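Response regulator receiver protein (Sinorhizobium medicae, PDB 2RDM) is probably a two-component response regulator receiver domain, whose phosphorylation by a partner histidine kinase would switch its signalling state. Local coordinates at residues A[42-45]-A[46-49]; A[87-90]-A[91-94]; A[107-110]-A[111-114]. The protein carries 1 engineered substitution. All coordinates share one frame; numbering follows the deposited sequence. Where two conformers were deposited one is given.

Contact 1 (A[42-45]-A[46-49]); sequences IEML and KSGA. Engineered in segment 42-45: Met-44 (natural residue Leu).
An ST turn at Ser-47 closes the C-terminal end of helix 38-46 in this CheY-like receiver domain, where the hydroxyl of Ser-47 and the backbone oxygen of Met-44 meet. Ser-47 OG accepts from Ala-49 N, two residues on, at 3.2 Å, which makes the ST turn; it also donates to Met-44 O at 2.7 Å and lies only slightly tilted from that carbonyl plane. Ser-47 N reaches the same oxygen at 3.1 Å, but from well above the plane, 70° out of it. Two donors of one residue therefore grip a single carbonyl at the end of the helix. With its chi1 near 76°, Ser-47 tucks OG between its own N and carbonyl carbon, a position from which it reaches both partners. A regular helical bond joins Lys-46 N to Ile-42 O at 2.8 Å. Gly-48 then leaves helical geometry with positive phi, where a side chain would press on the preceding carbonyl, and the chain turns toward strand 53-57. Ile-42 and Lys-46 run side by side in the same direction, CG2 of Ile-42 lying 3.9 Å from CE of Lys-46 in the conformer given; the lysine chain then bends at its last torsion and takes NZ away from the isoleucine. Leu-45 faces inward instead, packing on Val-69, Ala-73 and Ile-76 of helix 66-76 and on Leu-9 of strand 7-11. Met-44 is an engineered residue, leucine in nature, modelled as selenomethionine; its chain bends at chi2 (74°) and again at chi3, bringing SE beside the turn. A water lies 2.8 Å from both Leu-45 O and Ala-49 O, with more acceptors in reach than it has protons to give. The selenium itself ends 4.2 Å from the CB methyl of Ala-49.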
ATOM      1  N   ILE A  42      21.964  -3.590 -20.964  1.00 29.76           N
ATOM      2  CA  ILE A  42      21.195  -4.731 -21.514  1.00 31.79           C
ATOM      3  C   ILE A  42      22.104  -5.951 -21.755  1.00 29.29           C
ATOM      4  O   ILE A  42      21.750  -7.078 -21.400  1.00 34.33           O
ATOM      5  CB  ILE A  42      20.412  -4.300 -22.782  1.00 30.11           C
ATOM      6  CG1 ILE A  42      19.258  -3.378 -22.370  1.00 32.56           C
ATOM      7  CG2 ILE A  42      19.876  -5.506 -23.580  1.00 29.75           C
ATOM      8  CD1 ILE A  42      18.633  -2.599 -23.492  1.00 33.10           C
ATOM      9  N   GLU A  43      23.294  -5.699 -22.293  1.00 34.49           N
ATOM     10  CA  GLU A  43      24.298  -6.746 -22.491  1.00 33.09           C
ATOM     11  C   GLU A  43      24.631  -7.446 -21.172  1.00 31.00           C
ATOM     12  O   GLU A  43      24.639  -8.675 -21.109  1.00 38.40           O
ATOM     13  CB  GLU A  43      25.561  -6.169 -23.130  1.00 37.32           C
ATOM     14  CG  GLU A  43      26.628  -7.212 -23.448  1.00 43.78           C
ATOM     15  CD  GLU A  43      27.839  -6.602 -24.128  1.00 44.69           C
ATOM     16  OE1 GLU A  43      28.517  -5.770 -23.498  1.00 51.60           O
ATOM     17  OE2 GLU A  43      28.114  -6.953 -25.294  1.00 58.42           O
HETATM   18  N   MSE A  44      24.846  -6.660 -20.143  1.00 33.90           N
HETATM   19  CA  MSE A  44      25.108  -7.192 -18.850  1.00 35.51           C
HETATM   20  C   MSE A  44      23.954  -8.008 -18.297  1.00 35.14           C
HETATM   21  O   MSE A  44      24.144  -9.085 -17.800  1.00 34.82           O
HETATM   22  CB  MSE A  44      25.533  -6.086 -17.915  1.00 37.92           C
HETATM   23  CG  MSE A  44      26.013  -6.551 -16.620  1.00 49.11           C
HETATM   24 SE   MSE A  44      27.752  -7.358 -16.615  0.75 62.53          SE
HETATM   25  CE  MSE A  44      28.416  -6.553 -18.114  1.00 47.39           C
ATOM     26  N   LEU A  45      22.755  -7.483 -18.406  1.00 32.39           N
ATOM     27  CA  LEU A  45      21.550  -8.206 -17.984  1.00 30.58           C
ATOM     28  C   LEU A  45      21.418  -9.547 -18.700  1.00 34.45           C
ATOM     29  O   LEU A  45      21.108 -10.560 -18.073  1.00 32.74           O
ATOM     30  CB  LEU A  45      20.296  -7.358 -18.209  1.00 28.61           C
ATOM     31  CG  LEU A  45      20.062  -6.264 -17.166  1.00 29.45           C
ATOM     32  CD1 LEU A  45      19.221  -5.117 -17.709  1.00 28.38           C
ATOM     33  CD2 LEU A  45      19.432  -6.826 -15.893  1.00 29.42           C
ATOM     34  N   LYS A  46      21.715  -9.551 -19.996  1.00 32.00           N
ATOM     35  CA  LYS A  46      21.588 -10.756 -20.821  0.50 37.20           C
ATOM     36  C   LYS A  46      22.749 -11.743 -20.665  1.00 37.50           C
ATOM     37  O   LYS A  46      22.679 -12.868 -21.156  1.00 38.07           O
ATOM     38  CB  LYS A  46      21.425 -10.379 -22.295  0.50 37.49           C
ATOM     39  CG  LYS A  46      20.052  -9.829 -22.646  0.50 38.95           C
ATOM     40  CD  LYS A  46      19.949  -9.530 -24.134  0.50 45.36           C
ATOM     41  CE  LYS A  46      18.567  -9.010 -24.515  0.50 46.67           C
ATOM     42  NZ  LYS A  46      17.495 -10.024 -24.312  0.50 44.04           N
ATOM     43  N   SER A  47      23.813 -11.322 -19.982  1.00 37.77           N
ATOM     44  CA  SER A  47      25.028 -12.125 -19.854  1.00 34.75           C
ATOM     45  C   SER A  47      24.877 -13.263 -18.841  1.00 37.83           C
ATOM     46  O   SER A  47      25.689 -14.190 -18.817  1.00 44.80           O
ATOM     47  CB  SER A  47      26.208 -11.240 -19.451  1.00 35.23           C
ATOM     48  OG  SER A  47      26.132 -10.901 -18.075  1.00 37.85           O
ATOM     49  N   GLY A  48      23.849 -13.176 -18.003  1.00 38.25           N
ATOM     50  CA  GLY A  48      23.644 -14.147 -16.928  1.00 43.05           C
ATOM     51  C   GLY A  48      24.305 -13.758 -15.616  1.00 45.37           C
ATOM     52  O   GLY A  48      24.266 -14.526 -14.653  1.00 47.34           O
ATOM     53  N   ALA A  49      24.919 -12.573 -15.579  1.00 40.40           N
ATOM     54  CA  ALA A  49      25.483 -12.021 -14.350  1.00 41.33           C
ATOM     55  C   ALA A  49      24.404 -11.847 -13.274  1.00 41.25           C
ATOM     56  O   ALA A  49      23.247 -11.547 -13.587  1.00 39.04           O
ATOM     57  CB  ALA A  49      26.178 -10.698 -14.630  1.00 41.69           C
TER
HETATM   58  O   HOH W   1      21.169 -10.850 -15.311  1.00 54.93           O

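Contact 2 (A[87-90]-A[91-94]); sequences GHAA and LEWA
The carboxylate of Glu-92 has one face laid against Ala-89, whose CB methyl sits almost straight above it, 3.6 Å from Glu-92 CD. Glu-92 OE1 is also 3.1 Å from Ala-89 O, a meeting of two acceptors that makes no hydrogen bond and is probably mildly unfavourable. OE2 has a long, weak ion pair with Arg-59. With CG beside its backbone N (chi1 -50°) and the chain extended beyond it, Glu-92 folds back to Ala-89, just before the turn. An alanine in place of Glu-92 is likely to uncover the methyl of Ala-89 and deprive Arg-59 of its distant counter-charge.

The indole of Trp-93 swings the other way: CG is anti to the backbone N (chi1 176°), which directs the ring from the turn toward Tyr-84, whose ring it meets with planes at about 75°, while its NE1 is satisfied by Ser-101 OG. Ala-90 O lies 3.1 Å from Trp-93 CB and oblique to the ring. The same oxygen accepts from Trp-93 N at 3.0 Å. Pro-99 of the second subunit and Glu-125 of the third also pack on Trp-93.

The bond from Trp-93 N to Ala-90 O closes a type I beta turn, Ala-90 to Trp-93, which brings the chain from strand 82-86 into helix 93-96: the beta-alpha loop after the fourth strand of a receiver fold.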
ATOM      1  N   GLY A  87      16.715  13.667 -15.311  1.00 51.43           N
ATOM      2  CA  GLY A  87      16.952  15.090 -15.150  1.00 63.41           C
ATOM      3  C   GLY A  87      15.665  15.892 -15.117  1.00 71.18           C
ATOM      4  O   GLY A  87      15.389  16.599 -14.147  1.00 75.75           O
ATOM      5  N   HIS A  88      14.876  15.780 -16.180  1.00 77.31           N
ATOM      6  CA  HIS A  88      13.793  16.723 -16.433  1.00 83.72           C
ATOM      7  C   HIS A  88      12.435  16.029 -16.385  1.00 84.40           C
ATOM      8  O   HIS A  88      11.716  16.120 -15.391  1.00 85.28           O
ATOM      9  CB  HIS A  88      13.986  17.409 -17.786  1.00 85.57           C
ATOM     10  CG  HIS A  88      15.251  18.204 -17.885  1.00 91.87           C
ATOM     11  ND1 HIS A  88      15.349  19.506 -17.442  1.00 94.11           N
ATOM     12  CD2 HIS A  88      16.471  17.882 -18.377  1.00 93.24           C
ATOM     13  CE1 HIS A  88      16.574  19.951 -17.656  1.00 94.53           C
ATOM     14  NE2 HIS A  88      17.275  18.985 -18.223  1.00 95.13           N
ATOM     15  N   ALA A  89      12.093  15.337 -17.467  1.00 84.96           N
ATOM     16  CA  ALA A  89      10.731  14.858 -17.670  1.00 84.43           C
ATOM     17  C   ALA A  89      10.502  13.528 -16.961  1.00 83.95           C
ATOM     18  O   ALA A  89      11.020  12.493 -17.381  1.00 83.26           O
ATOM     19  CB  ALA A  89      10.431  14.729 -19.156  1.00 85.04           C
ATOM     20  N   ALA A  90       9.723  13.563 -15.886  1.00 82.11           N
ATOM     21  CA  ALA A  90       9.438  12.381 -15.122  1.00 79.37           C
ATOM     22  C   ALA A  90       8.051  11.924 -15.458  1.00 77.38           C
ATOM     23  O   ALA A  90       7.682  10.822 -15.151  1.00 79.24           O
ATOM     24  CB  ALA A  90       9.596  12.649 -13.646  1.00 77.31           C
ATOM     25  N   LEU A  91       7.287  12.783 -16.130  1.00 74.65           N
ATOM     26  CA  LEU A  91       5.886  12.488 -16.455  1.00 66.88           C
ATOM     27  C   LEU A  91       5.782  11.381 -17.504  1.00 58.96           C
ATOM     28  O   LEU A  91       4.749  10.723 -17.615  1.00 61.16           O
ATOM     29  CB  LEU A  91       5.139  13.753 -16.905  1.00 68.65           C
ATOM     30  CG  LEU A  91       3.606  13.790 -16.787  1.00 68.66           C
ATOM     31  CD1 LEU A  91       3.119  13.567 -15.352  1.00 67.07           C
ATOM     32  CD2 LEU A  91       3.064  15.102 -17.334  1.00 69.16           C
ATOM     33  N   GLU A  92       6.868  11.174 -18.252  1.00 49.35           N
ATOM     34  CA  GLU A  92       6.999  10.065 -19.199  1.00 44.64           C
ATOM     35  C   GLU A  92       6.971   8.700 -18.497  1.00 33.68           C
ATOM     36  O   GLU A  92       6.667   7.692 -19.124  1.00 37.64           O
ATOM     37  CB  GLU A  92       8.300  10.185 -19.990  1.00 46.16           C
ATOM     38  CG  GLU A  92       8.538  11.553 -20.613  1.00 63.16           C
ATOM     39  CD  GLU A  92       9.957  11.721 -21.116  1.00 72.76           C
ATOM     40  OE1 GLU A  92      10.909  11.457 -20.344  1.00 75.86           O
ATOM     41  OE2 GLU A  92      10.123  12.122 -22.287  1.00 82.64           O
ATOM     42  N   TRP A  93       7.295   8.681 -17.207  1.00 32.47           N
ATOM     43  CA  TRP A  93       7.199   7.452 -16.395  1.00 30.55           C
ATOM     44  C   TRP A  93       5.776   6.893 -16.351  1.00 32.24           C
ATOM     45  O   TRP A  93       5.581   5.673 -16.328  1.00 31.64           O
ATOM     46  CB  TRP A  93       7.713   7.732 -14.983  1.00 29.37           C
ATOM     47  CG  TRP A  93       7.601   6.597 -13.985  1.00 30.71           C
ATOM     48  CD1 TRP A  93       8.485   5.571 -13.806  1.00 29.78           C
ATOM     49  CD2 TRP A  93       6.575   6.422 -13.003  1.00 27.61           C
ATOM     50  NE1 TRP A  93       8.055   4.746 -12.782  1.00 28.05           N
ATOM     51  CE2 TRP A  93       6.885   5.246 -12.274  1.00 28.44           C
ATOM     52  CE3 TRP A  93       5.411   7.133 -12.675  1.00 27.72           C
ATOM     53  CZ2 TRP A  93       6.086   4.785 -11.234  1.00 32.48           C
ATOM     54  CZ3 TRP A  93       4.614   6.672 -11.646  1.00 35.06           C
ATOM     55  CH2 TRP A  93       4.957   5.504 -10.929  1.00 31.15           C
ATOM     56  N   ALA A  94       4.784   7.784 -16.338  1.00 31.16           N
ATOM     57  CA  ALA A  94       3.383   7.375 -16.263  1.00 31.86           C
ATOM     58  C   ALA A  94       2.965   6.507 -17.449  1.00 30.36           C
ATOM     59  O   ALA A  94       2.076   5.675 -17.326  1.00 34.12           O
ATOM     60  CB  ALA A  94       2.486   8.589 -16.158  1.00 33.18           C
TER

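Contact 3 (A[107-110]-A[111-114]); sequences PFTS and AQLI
Thr-109 has an extended backbone and takes the N-cap position of helix 110-122; a cis peptide bond precedes Pro-107 two residues earlier. From Ser-110 on the chain is helical. Leu-113 N binds Thr-109 O at 3.2 Å and Ile-114 N binds Ser-110 O at 3.0 Å, the first regular rungs of the helix.

Thr-109 and Gln-112 form a capping box, their side chains crossing at about a right angle. Thr-109 OG1 accepts from Gln-112 N at 3.1 Å. Gln-112 OE1 in turn accepts from Thr-109 N at 2.9 Å, this donor standing 54° out of the amide plane, and from Thr-109 OG1 at 3.2 Å, in the plane and on a lone pair. With CG beside its own N (chi1 -85°) and the chain extended, Gln-112 folds back along the start of the helix. NE2 passes beside Phe-108 CB and donates to a water at 2.7 Å, which also bonds Pro-107 O. Farther along, Phe-108 CE1 touches Leu-113 CB at 4.2 Å. Leu-121 of the third subunit packs on Gln-112.

The threonine hydroxyl thus acts as acceptor and donor at once. Together with the water on NE2, these bonds satisfy both ends of a buried glutamine amide and probably fix which way it faces.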
ATOM      1  N   PRO A 107      16.594  17.530  -8.482  1.00 41.98           N
ATOM      2  CA  PRO A 107      17.549  16.989  -7.517  1.00 40.30           C
ATOM      3  C   PRO A 107      16.926  15.973  -6.556  1.00 35.69           C
ATOM      4  O   PRO A 107      15.752  16.085  -6.196  1.00 35.91           O
ATOM      5  CB  PRO A 107      17.992  18.229  -6.744  1.00 40.35           C
ATOM      6  CG  PRO A 107      16.810  19.139  -6.791  1.00 42.91           C
ATOM      7  CD  PRO A 107      16.020  18.810  -8.025  1.00 44.04           C
ATOM      8  N   PHE A 108      17.723  14.977  -6.182  1.00 35.84           N
ATOM      9  CA  PHE A 108      17.375  14.059  -5.103  1.00 34.84           C
ATOM     10  C   PHE A 108      18.630  13.768  -4.308  1.00 37.08           C
ATOM     11  O   PHE A 108      19.745  13.993  -4.790  1.00 39.12           O
ATOM     12  CB  PHE A 108      16.716  12.766  -5.631  1.00 29.90           C
ATOM     13  CG  PHE A 108      17.555  12.011  -6.615  1.00 31.84           C
ATOM     14  CD1 PHE A 108      18.447  11.035  -6.176  1.00 30.01           C
ATOM     15  CD2 PHE A 108      17.438  12.250  -7.981  1.00 37.70           C
ATOM     16  CE1 PHE A 108      19.237  10.341  -7.086  1.00 40.50           C
ATOM     17  CE2 PHE A 108      18.213  11.550  -8.893  1.00 37.41           C
ATOM     18  CZ  PHE A 108      19.115  10.601  -8.441  1.00 36.44           C
ATOM     19  N   THR A 109      18.455  13.258  -3.096  1.00 33.37           N
ATOM     20  CA  THR A 109      19.568  13.067  -2.194  1.00 31.92           C
ATOM     21  C   THR A 109      20.041  11.626  -2.213  1.00 32.59           C
ATOM     22  O   THR A 109      19.355  10.742  -2.725  1.00 30.43           O
ATOM     23  CB  THR A 109      19.168  13.416  -0.763  1.00 34.84           C
ATOM     24  OG1 THR A 109      18.177  12.484  -0.320  1.00 30.52           O
ATOM     25  CG2 THR A 109      18.587  14.829  -0.718  1.00 31.32           C
ATOM     26  N   SER A 110      21.216  11.410  -1.638  1.00 34.61           N
ATOM     27  CA  SER A 110      21.755  10.076  -1.418  1.00 33.71           C
ATOM     28  C   SER A 110      20.805   9.199  -0.602  1.00 35.07           C
ATOM     29  O   SER A 110      20.626   8.019  -0.911  1.00 31.06           O
ATOM     30  CB  SER A 110      23.112  10.180  -0.717  1.00 37.80           C
ATOM     31  OG  SER A 110      22.985  10.867   0.523  1.00 45.57           O
ATOM     32  N   ALA A 111      20.202   9.774   0.435  1.00 32.59           N
ATOM     33  CA  ALA A 111      19.222   9.060   1.259  1.00 30.31           C
ATOM     34  C   ALA A 111      18.034   8.576   0.430  1.00 32.90           C
ATOM     35  O   ALA A 111      17.591   7.442   0.581  1.00 28.09           O
ATOM     36  CB  ALA A 111      18.746   9.943   2.394  1.00 29.50           C
ATOM     37  N   GLN A 112      17.524   9.433  -0.453  1.00 25.69           N
ATOM     38  CA  GLN A 112      16.411   9.065  -1.305  1.00 27.63           C
ATOM     39  C   GLN A 112      16.764   7.893  -2.218  1.00 24.53           C
ATOM     40  O   GLN A 112      15.939   7.008  -2.433  1.00 28.02           O
ATOM     41  CB  GLN A 112      16.018  10.252  -2.164  1.00 25.20           C
ATOM     42  CG  GLN A 112      15.062  11.212  -1.501  1.00 25.46           C
ATOM     43  CD  GLN A 112      14.933  12.477  -2.317  1.00 31.12           C
ATOM     44  OE1 GLN A 112      15.731  13.400  -2.162  1.00 31.79           O
ATOM     45  NE2 GLN A 112      13.954  12.517  -3.198  1.00 32.12           N
ATOM     46  N   LEU A 113      17.982   7.900  -2.762  1.00 25.79           N
ATOM     47  CA  LEU A 113      18.391   6.853  -3.684  1.00 28.49           C
ATOM     48  C   LEU A 113      18.454   5.518  -2.934  1.00 27.25           C
ATOM     49  O   LEU A 113      17.925   4.501  -3.404  1.00 29.39           O
ATOM     50  CB  LEU A 113      19.745   7.171  -4.319  1.00 27.40           C
ATOM     51  CG  LEU A 113      20.415   6.061  -5.151  1.00 32.95           C
ATOM     52  CD1 LEU A 113      19.508   5.538  -6.271  1.00 33.15           C
ATOM     53  CD2 LEU A 113      21.729   6.575  -5.729  1.00 32.94           C
ATOM     54  N   ILE A 114      19.080   5.555  -1.768  1.00 27.94           N
ATOM     55  CA  ILE A 114      19.303   4.352  -0.944  1.00 26.06           C
ATOM     56  C   ILE A 114      17.983   3.760  -0.419  1.00 29.43           C
ATOM     57  O   ILE A 114      17.788   2.531  -0.426  1.00 27.79           O
ATOM     58  CB  ILE A 114      20.266   4.680   0.233  1.00 32.44           C
ATOM     59  CG1 ILE A 114      21.694   4.986  -0.271  1.00 34.45           C
ATOM     60  CG2 ILE A 114      20.303   3.549   1.235  1.00 32.40           C
ATOM     61  CD1 ILE A 114      22.221   4.031  -1.347  1.00 36.24           C
TER
HETATM   62  O   HOH W   2      13.660  14.533  -5.003  1.00 45.46           O

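All three contacts mark places where a helix of the receiver fold ends or begins. Contact 1 finishes helix 38-46, contact 2 leads into helix 93-96 and contact 3 starts helix 110-122. Contact 1 lies on the opposite side of the chain's centre from the other two, with centres about 26 Å away from each. Contacts 2 and 3 are neighbours, their centres about 17 Å apart and nearest atoms about 6 Å, without touching; both meet the third subunit. Asp-57, the predicted phosphorylation site and unmodified here, ends strand 53-57, which follows the loop of contact 1. Contacts 2 and 3 come after strands 82-86 and 102-105, respectively, of the same sheet.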